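Long-range contacts in putative hydrolase (Agrobacterium vitis, PDB 3LLC), which probably hydrolyses thioester and ester bonds, as an acyl-protein thioesterase of the alpha/beta hydrolase family related to ABHD10: residues V209-M215 and V237-R243; F149-E155 and F185-M190. One frame throughout, in Å; residues are numbered along the deposited sequence. Where two conformers were deposited one is given.

Contact 1 (V209-M215 and V237-R243); sequences VHILQGM and VVLTLVR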
loop_
_atom_site.group_PDB
_atom_site.type_symbol
_atom_site.label_atom_id
_atom_site.label_comp_id
_atom_site.label_asym_id
_atom_site.label_seq_id
_atom_site.Cartn_x
_atom_site.Cartn_y
_atom_site.Cartn_z
ATOM N N VAL A 209 -0.872 12.672 8.214
ATOM C CA VAL A 209 -0.750 12.054 6.897
ATOM C C VAL A 209 0.149 12.971 6.044
ATOM O O VAL A 209 -0.076 14.184 6.013
ATOM C CB VAL A 209 -2.126 11.894 6.221
ATOM C CG1 VAL A 209 -1.983 11.221 4.833
ATOM C CG2 VAL A 209 -3.106 11.026 7.072
ATOM N N HIS A 210 1.156 12.395 5.370
ATOM C CA HIS A 210 1.989 13.117 4.415
ATOM C C HIS A 210 1.941 12.339 3.117
ATOM O O HIS A 210 2.377 11.168 3.079
ATOM C CB HIS A 210 3.427 13.185 4.900
ATOM C CG HIS A 210 4.297 14.152 4.135
ATOM N ND1 HIS A 210 5.469 14.661 4.655
ATOM C CD2 HIS A 210 4.162 14.709 2.907
ATOM C CE1 HIS A 210 6.026 15.476 3.771
ATOM N NE2 HIS A 210 5.248 15.532 2.705
ATOM N N ILE A 211 1.450 12.994 2.068
ATOM C CA ILE A 211 1.411 12.419 0.690
ATOM C C ILE A 211 2.547 13.049 -0.159
ATOM O O ILE A 211 2.759 14.269 -0.112
ATOM C CB ILE A 211 0.068 12.714 -0.007
ATOM C CG1 ILE A 211 -1.133 12.186 0.809
ATOM C CG2 ILE A 211 0.029 12.122 -1.480
ATOM C CD1 ILE A 211 -2.466 12.982 0.565
ATOM N N LEU A 212 3.270 12.194 -0.907
ATOM C CA LEU A 212 4.317 12.604 -1.862
ATOM C C LEU A 212 3.809 12.154 -3.249
ATOM O O LEU A 212 3.427 10.981 -3.425
ATOM C CB LEU A 212 5.645 11.929 -1.549
ATOM C CG LEU A 212 6.375 12.360 -0.256
ATOM C CD1 LEU A 212 7.239 11.236 0.318
ATOM C CD2 LEU A 212 7.269 13.560 -0.532
ATOM N N GLN A 213 3.778 13.087 -4.212
ATOM C CA GLN A 213 3.142 12.848 -5.514
ATOM C C GLN A 213 3.861 13.626 -6.624
ATOM O O GLN A 213 4.117 14.858 -6.533
ATOM C CB GLN A 213 1.661 13.265 -5.439
ATOM C CG GLN A 213 0.905 13.256 -6.756
ATOM C CD GLN A 213 0.575 11.849 -7.246
ATOM O OE1 GLN A 213 0.046 11.002 -6.498
ATOM N NE2 GLN A 213 0.858 11.604 -8.527
ATOM N N GLY A 214 4.183 12.912 -7.703
ATOM C CA GLY A 214 4.784 13.544 -8.864
ATOM C C GLY A 214 3.752 14.143 -9.809
ATOM O O GLY A 214 2.652 13.586 -9.976
HETATM N N MSE A 215 4.093 15.260 -10.444
HETATM C CA MSE A 215 3.184 15.890 -11.410
HETATM C C MSE A 215 3.451 15.403 -12.865
HETATM O O MSE A 215 2.787 15.829 -13.787
HETATM C CB MSE A 215 3.224 17.420 -11.301
HETATM C CG MSE A 215 2.926 17.955 -9.866
HETATM SE SE MSE A 215 2.986 19.842 -9.738
HETATM C CE MSE A 215 1.328 20.308 -10.589
ATOM N N VAL A 237 -2.616 17.220 7.724
ATOM C CA VAL A 237 -2.408 16.584 6.388
ATOM C C VAL A 237 -1.481 17.513 5.588
ATOM O O VAL A 237 -1.693 18.733 5.559
ATOM C CB VAL A 237 -3.756 16.361 5.652
ATOM C CG1 VAL A 237 -3.530 15.853 4.235
ATOM C CG2 VAL A 237 -4.637 15.363 6.428
ATOM N N VAL A 238 -0.458 16.921 4.947
ATOM C CA VAL A 238 0.494 17.672 4.122
ATOM C C VAL A 238 0.598 16.947 2.782
ATOM O O VAL A 238 0.640 15.700 2.739
ATOM C CB VAL A 238 1.854 17.777 4.785
ATOM C CG1 VAL A 238 2.897 18.423 3.846
ATOM C CG2 VAL A 238 1.766 18.623 6.100
ATOM N N LEU A 239 0.594 17.723 1.689
ATOM C CA LEU A 239 0.759 17.141 0.319
ATOM C C LEU A 239 1.995 17.814 -0.343
ATOM O O LEU A 239 2.037 19.026 -0.474
ATOM C CB LEU A 239 -0.515 17.362 -0.517
ATOM C CG LEU A 239 -0.388 17.117 -2.057
ATOM C CD1 LEU A 239 0.042 15.658 -2.361
ATOM C CD2 LEU A 239 -1.620 17.530 -2.803
ATOM N N THR A 240 3.002 17.012 -0.705
ATOM C CA THR A 240 4.190 17.502 -1.349
ATOM C C THR A 240 4.070 17.076 -2.831
ATOM O O THR A 240 4.123 15.866 -3.135
ATOM C CB THR A 240 5.460 16.924 -0.720
ATOM O OG1 THR A 240 5.557 17.308 0.677
ATOM C CG2 THR A 240 6.769 17.469 -1.491
ATOM N N LEU A 241 3.958 18.070 -3.714
ATOM C CA LEU A 241 3.874 17.875 -5.172
ATOM C C LEU A 241 5.261 18.178 -5.792
ATOM O O LEU A 241 5.851 19.238 -5.580
ATOM C CB LEU A 241 2.819 18.784 -5.786
ATOM C CG LEU A 241 1.344 18.404 -5.558
ATOM C CD1 LEU A 241 0.381 19.615 -5.835
ATOM C CD2 LEU A 241 0.900 17.129 -6.352
ATOM N N VAL A 242 5.788 17.201 -6.520
ATOM C CA VAL A 242 7.120 17.294 -7.100
ATOM C C VAL A 242 6.900 17.430 -8.642
ATOM O O VAL A 242 6.459 16.456 -9.271
ATOM C CB VAL A 242 7.927 16.036 -6.752
ATOM C CG1 VAL A 242 9.357 16.131 -7.362
ATOM C CG2 VAL A 242 8.002 15.816 -5.208
ATOM N N ARG A 243 7.214 18.584 -9.204
ATOM C CA ARG A 243 6.831 18.932 -10.581
ATOM C C ARG A 243 7.286 17.855 -11.607
ATOM O O ARG A 243 6.485 17.456 -12.455
ATOM C CB ARG A 243 7.371 20.263 -11.001
ATOM C CG ARG A 243 7.141 20.665 -12.463
ATOM C CD ARG A 243 5.709 20.710 -12.843
ATOM N NE ARG A 243 5.551 21.037 -14.272
ATOM C CZ ARG A 243 5.428 20.135 -15.254
ATOM N NH1 ARG A 243 5.448 18.798 -15.004
ATOM N NH2 ARG A 243 5.293 20.571 -16.498
#
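Here are the last two parallel strands of the alpha/beta hydrolase sheet, joined through helix 222-230 as a beta-alpha-beta unit. Six backbone hydrogen bonds, from Val238 N to Val209 O (3.0 Å) through Met215 N to Val242 O (2.9 Å), hold Val209 beside Val237 and each later residue beside its counterpart. On the face carrying Ile211, Leu239 takes chi1 t and chi2 p, which swings CD1 back across the strand gap to 3.6 Å from Ile211 CG2; helix 222-230 packs over both. Gln213, on that face too, bends at chi2 (p), turning its amide away from the edge strand so that NE2 donates to Gly214 O (3.0 Å) and, weakly, to Asp217 of the probable Ser-His-Asp triad. Met215, a selenomethionine, m at chi1, brings SE to 4.1 Å from Leu241 CB. The other face, toward helix 252-266, carries His210: its t rotamer places the ring under Val238 CG1, a CH-pi contact, and His210 NE2 shares a 2.7 Å hydrogen bond with Thr240 OG1.

Contact 2 (F149-E155 and F185-M190); sequences FTSDLIE and FTRALM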
loop_
_atom_site.group_PDB
_atom_site.type_symbol
_atom_site.label_atom_id
_atom_site.label_comp_id
_atom_site.label_asym_id
_atom_site.label_seq_id
_atom_site.Cartn_x
_atom_site.Cartn_y
_atom_site.Cartn_z
ATOM N N PHE A 149 -8.715 3.083 -7.375
ATOM C CA PHE A 149 -8.211 3.128 -8.756
ATOM C C PHE A 149 -9.116 2.392 -9.741
ATOM O O PHE A 149 -9.224 2.788 -10.920
ATOM C CB PHE A 149 -6.705 2.735 -8.867
ATOM C CG PHE A 149 -6.399 1.257 -8.779
ATOM C CD1 PHE A 149 -6.665 0.393 -9.819
ATOM C CD2 PHE A 149 -5.723 0.745 -7.659
ATOM C CE1 PHE A 149 -6.324 -0.960 -9.719
ATOM C CE2 PHE A 149 -5.392 -0.606 -7.572
ATOM C CZ PHE A 149 -5.682 -1.436 -8.587
ATOM N N THR A 150 -9.775 1.314 -9.297
ATOM C CA THR A 150 -10.626 0.526 -10.205
ATOM C C THR A 150 -11.810 1.351 -10.705
ATOM O O THR A 150 -12.082 1.375 -11.898
ATOM C CB THR A 150 -11.103 -0.810 -9.559
ATOM O OG1 THR A 150 -11.856 -0.515 -8.367
ATOM C CG2 THR A 150 -9.903 -1.710 -9.216
ATOM N N SER A 151 -12.496 2.080 -9.812
ATOM C CA SER A 151 -13.655 2.837 -10.199
ATOM C C SER A 151 -13.301 4.227 -10.770
ATOM O O SER A 151 -14.032 4.754 -11.640
ATOM C CB SER A 151 -14.641 3.011 -9.011
ATOM O OG SER A 151 -14.021 3.656 -7.915
ATOM N N ASP A 152 -12.229 4.813 -10.293
ATOM C CA ASP A 152 -11.931 6.232 -10.593
ATOM C C ASP A 152 -10.916 6.427 -11.719
ATOM O O ASP A 152 -10.996 7.426 -12.402
ATOM C CB ASP A 152 -11.432 6.982 -9.357
ATOM C CG ASP A 152 -12.490 7.098 -8.253
ATOM O OD1 ASP A 152 -13.515 6.383 -8.305
ATOM O OD2 ASP A 152 -12.237 7.886 -7.308
ATOM N N LEU A 153 -9.958 5.508 -11.863
ATOM C CA LEU A 153 -8.901 5.626 -12.885
ATOM C C LEU A 153 -9.063 4.623 -14.037
ATOM O O LEU A 153 -8.764 4.969 -15.186
ATOM C CB LEU A 153 -7.515 5.510 -12.257
ATOM C CG LEU A 153 -7.159 6.523 -11.155
ATOM C CD1 LEU A 153 -5.738 6.302 -10.591
ATOM C CD2 LEU A 153 -7.393 7.986 -11.684
ATOM N N ILE A 154 -9.562 3.413 -13.769
ATOM C CA ILE A 154 -9.767 2.419 -14.852
ATOM C C ILE A 154 -11.137 2.497 -15.542
ATOM O O ILE A 154 -11.217 2.680 -16.790
ATOM C CB ILE A 154 -9.453 0.981 -14.395
ATOM C CG1 ILE A 154 -7.973 0.880 -13.937
ATOM C CG2 ILE A 154 -9.783 -0.027 -15.531
ATOM C CD1 ILE A 154 -7.554 -0.460 -13.323
ATOM N N GLU A 155 -12.224 2.348 -14.770
ATOM C CA GLU A 155 -13.576 2.358 -15.345
ATOM C C GLU A 155 -13.870 3.467 -16.392
ATOM O O GLU A 155 -14.434 3.168 -17.439
ATOM C CB GLU A 155 -14.676 2.361 -14.254
ATOM C CG GLU A 155 -14.905 0.987 -13.558
ATOM C CD GLU A 155 -16.073 1.000 -12.550
ATOM O OE1 GLU A 155 -16.999 1.780 -12.772
ATOM O OE2 GLU A 155 -16.056 0.235 -11.546
ATOM N N PHE A 185 -5.882 -7.090 -15.396
ATOM C CA PHE A 185 -6.824 -6.674 -14.356
ATOM C C PHE A 185 -8.040 -7.624 -14.460
ATOM O O PHE A 185 -8.644 -7.757 -15.527
ATOM C CB PHE A 185 -7.260 -5.229 -14.577
ATOM C CG PHE A 185 -6.144 -4.221 -14.501
ATOM C CD1 PHE A 185 -5.637 -3.816 -13.288
ATOM C CD2 PHE A 185 -5.606 -3.681 -15.670
ATOM C CE1 PHE A 185 -4.602 -2.882 -13.205
ATOM C CE2 PHE A 185 -4.579 -2.738 -15.599
ATOM C CZ PHE A 185 -4.080 -2.346 -14.389
ATOM N N THR A 186 -8.343 -8.345 -13.374
ATOM C CA THR A 186 -9.410 -9.339 -13.383
ATOM C C THR A 186 -10.787 -8.695 -13.082
ATOM O O THR A 186 -10.859 -7.624 -12.433
ATOM C CB THR A 186 -9.178 -10.465 -12.356
ATOM O OG1 THR A 186 -9.206 -9.912 -11.045
ATOM C CG2 THR A 186 -7.790 -11.206 -12.555
ATOM N N ARG A 187 -11.822 -9.370 -13.558
ATOM C CA ARG A 187 -13.206 -9.002 -13.257
ATOM C C ARG A 187 -13.395 -8.965 -11.731
ATOM O O ARG A 187 -13.982 -8.024 -11.215
ATOM C CB ARG A 187 -14.182 -9.984 -13.902
ATOM C CG ARG A 187 -15.669 -9.610 -13.735
ATOM C CD ARG A 187 -16.610 -10.620 -14.415
ATOM N NE ARG A 187 -17.906 -10.688 -13.747
ATOM C CZ ARG A 187 -18.918 -11.459 -14.130
ATOM N NH1 ARG A 187 -18.805 -12.246 -15.193
ATOM N NH2 ARG A 187 -20.049 -11.443 -13.439
ATOM N N ALA A 188 -12.876 -9.968 -11.028
ATOM C CA ALA A 188 -12.955 -10.018 -9.538
ATOM C C ALA A 188 -12.327 -8.809 -8.848
ATOM O O ALA A 188 -12.924 -8.228 -7.927
ATOM C CB ALA A 188 -12.381 -11.359 -8.981
ATOM N N LEU A 189 -11.144 -8.384 -9.299
ATOM C CA LEU A 189 -10.529 -7.164 -8.799
ATOM C C LEU A 189 -11.405 -5.932 -9.028
ATOM O O LEU A 189 -11.536 -5.095 -8.125
ATOM C CB LEU A 189 -9.134 -6.924 -9.442
ATOM C CG LEU A 189 -8.397 -5.676 -8.997
ATOM C CD1 LEU A 189 -7.484 -5.954 -7.797
ATOM C CD2 LEU A 189 -7.572 -5.016 -10.146
HETATM N N MSE A 190 -11.941 -5.768 -10.233
HETATM C CA MSE A 190 -12.764 -4.588 -10.541
HETATM C C MSE A 190 -14.050 -4.572 -9.654
HETATM O O MSE A 190 -14.403 -3.533 -9.120
HETATM C CB MSE A 190 -13.185 -4.555 -12.026
HETATM C CG MSE A 190 -11.996 -4.481 -13.053
HETATM SE SE MSE A 190 -11.021 -2.912 -12.994
HETATM C CE MSE A 190 -12.459 -1.708 -13.479
HETATM O O HOH W 1 -14.306 -0.808 -9.514
#
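Both segments belong to the excursion between sheet strands 136-143 and 209-214, where alpha/beta hydrolases commonly carry their cap, so this is probably cap packing: short helix 149-154 meets a strand-to-helix junction where Thr186 N-caps helix 187-195. Ile154 and Thr150 are the bumps on helix 149-154. Ile154 CD1 sits over the face of the Phe185 ring, a CH-pi contact 3.9 Å from the centroid, and Thr150 CG2 lies 4.2 Å from Leu189 CD2. Phe149 brings its CE1 to 4.3 Å from both Phe185 CE1 and Leu189 CD2. The knob in return is Met190, also a selenomethionine, folded with all three chi angles m so that Met190 CE drops into a hollow lined by Thr150 O (3.5 Å), Glu155 CG (3.6 Å) and Ile154 CG2 (3.8 Å). A wide pi-type turn shapes helix 149-154, Ile154 N donating to Phe149 O. Glu155 pairs with Arg194, and one water bridges the segments: it accepts from Thr150 OG1 (2.7 Å) and donates to Glu155 OE2 (2.9 Å) and Met190 O (2.8 Å).

How the contacts relate
Both contacts belong to the alpha/beta hydrolase fold; along the chain contact 2 is complete at Met190 before contact 1 begins at Val209, helix 187-195 leading on to strand 209-214. Their centres lie 24 Å apart and their nearest atoms about 9 Å, so they do not meet. Contact 1 belongs to the central sheet and includes one of its two edge strands, 237-242; contact 2 joins elements inserted between strands 136-143 and 209-214. Helix 222-230, the crossover of contact 1, also reaches Asp152 and Leu153 of contact 2. The probable catalytic triad is their shared neighbourhood: Phe149 lies near it, beside a tetraethylene glycol, probably from the crystallisation liquor, that may mark a pocket.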